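Side-chain contact in hypothetical membrane protein (Corynebacterium glutamicum, PDB 6JS9), which binds heme through its N-terminal domain and probably passes it along the heme uptake machinery of Corynebacteria: residues 94-99 with 145-150. Numbering follows the deposited sequence.
Sequences MVFNGS and DSIDLS
Leu-149 CD2 is a bump wedged between the sulfur of Met-94 and the edge of the Phe-96 ring. It sits near the ring plane, with CD2 3.5 Å from Phe-96 CZ and almost as close to CE2. Met-94 closes the hollow: its SD lies 3.8 Å from Leu-149 CD2, the methionine and leucine side chains running alongside one another and pointing opposite ways. Met-94 gets there with CG anti to the backbone N (chi1 -156°) and the chain extended beyond it. CG2 of Ile-147 comes in at a slant to the ring, 3.9 Å from Phe-96 CE2, so that CE2 has a methyl from each aliphatic residue. Met-94 and Phe-96 lie on strand 82-97, Ile-147 on strand 146-155 and Leu-149 at the break in it; the two strands do not pair but face across the interior of the curled antiparallel sheet of this HtaA domain, well away from the heme. Ala-140 and Val-66 also pack on Phe-96, while Leu-180 touches Leu-149 and Ile-182 touches Ile-147. Just past Ile-147 the chain bends in an Asx turn: Ser-150 N donates to Asp-148 OD1 from above the carboxylate plane, 50° out of it. Ser-150 OG meets Asp-148 OD1 on the syn side, near the plane, at 2.8 Å.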
# COMPACT_ATOMS: atom_id res chain seq x y z
N MET A 94 4.94 7.13 -1.64
CA MET A 94 6.24 6.50 -1.54
C MET A 94 7.27 7.57 -1.19
O MET A 94 7.39 8.57 -1.91
CB MET A 94 6.60 5.77 -2.84
CG MET A 94 7.60 4.67 -2.64
SD MET A 94 7.55 3.50 -4.00
CE MET A 94 8.95 2.49 -3.56
N VAL A 95 7.96 7.38 -0.07
CA VAL A 95 8.97 8.31 0.42
C VAL A 95 10.34 7.68 0.18
O VAL A 95 10.65 6.62 0.75
CB VAL A 95 8.77 8.64 1.91
CG1 VAL A 95 9.76 9.74 2.36
CG2 VAL A 95 7.34 9.07 2.19
N PHE A 96 11.16 8.33 -0.66
CA PHE A 96 12.43 7.76 -1.10
C PHE A 96 13.60 8.32 -0.30
O PHE A 96 13.65 9.52 -0.01
CB PHE A 96 12.67 8.02 -2.58
CG PHE A 96 11.62 7.45 -3.48
CD1 PHE A 96 10.46 8.16 -3.75
CD2 PHE A 96 11.81 6.22 -4.10
CE1 PHE A 96 9.49 7.65 -4.60
CE2 PHE A 96 10.85 5.71 -4.94
CZ PHE A 96 9.69 6.43 -5.20
N ASN A 97 14.56 7.45 0.01
CA ASN A 97 15.84 7.83 0.62
C ASN A 97 16.91 6.93 -0.02
O ASN A 97 17.31 5.90 0.53
CB ASN A 97 15.78 7.69 2.14
CG ASN A 97 17.14 7.79 2.79
OD1 ASN A 97 18.10 8.28 2.20
ND2 ASN A 97 17.22 7.32 4.03
N GLY A 98 17.36 7.32 -1.22
CA GLY A 98 18.34 6.52 -1.94
C GLY A 98 17.85 5.13 -2.34
O GLY A 98 16.87 5.01 -3.09
N SER A 99 18.54 4.09 -1.87
CA SER A 99 18.15 2.71 -2.09
C SER A 99 17.04 2.23 -1.14
O SER A 99 16.68 1.05 -1.17
CB SER A 99 19.36 1.79 -1.94
OG SER A 99 20.39 2.14 -2.84
N ASP A 145 15.94 10.56 -15.47
CA ASP A 145 14.68 10.57 -16.20
C ASP A 145 13.69 9.52 -15.69
O ASP A 145 12.51 9.58 -16.06
CB ASP A 145 14.94 10.37 -17.70
CG ASP A 145 15.83 11.47 -18.29
OD1 ASP A 145 15.79 12.61 -17.76
OD2 ASP A 145 16.56 11.20 -19.27
N SER A 146 14.13 8.60 -14.83
CA SER A 146 13.22 7.58 -14.34
C SER A 146 13.68 7.07 -12.98
O SER A 146 14.84 7.23 -12.59
CB SER A 146 13.11 6.41 -15.32
OG SER A 146 14.39 5.89 -15.59
N ILE A 147 12.75 6.46 -12.26
CA ILE A 147 13.03 5.82 -10.98
C ILE A 147 12.43 4.42 -11.02
O ILE A 147 11.22 4.26 -11.24
CB ILE A 147 12.48 6.63 -9.79
CG1 ILE A 147 13.27 7.93 -9.63
CG2 ILE A 147 12.50 5.80 -8.50
CD1 ILE A 147 12.63 8.94 -8.71
N ASP A 148 13.27 3.41 -10.82
CA ASP A 148 12.81 2.03 -10.77
C ASP A 148 12.26 1.75 -9.37
O ASP A 148 12.98 1.89 -8.37
CB ASP A 148 13.97 1.10 -11.12
CG ASP A 148 13.54 -0.35 -11.26
OD1 ASP A 148 12.38 -0.67 -10.95
OD2 ASP A 148 14.38 -1.17 -11.68
N LEU A 149 10.99 1.37 -9.29
CA LEU A 149 10.31 1.10 -8.03
C LEU A 149 10.48 -0.33 -7.55
O LEU A 149 9.91 -0.70 -6.51
CB LEU A 149 8.82 1.44 -8.14
CG LEU A 149 8.49 2.90 -8.49
CD1 LEU A 149 7.00 3.12 -8.65
CD2 LEU A 149 9.05 3.88 -7.47
N SER A 150 11.24 -1.15 -8.27
CA SER A 150 11.39 -2.56 -7.93
C SER A 150 12.23 -2.75 -6.66
O SER A 150 13.32 -2.17 -6.53
CB SER A 150 12.03 -3.32 -9.09
OG SER A 150 11.25 -3.17 -10.26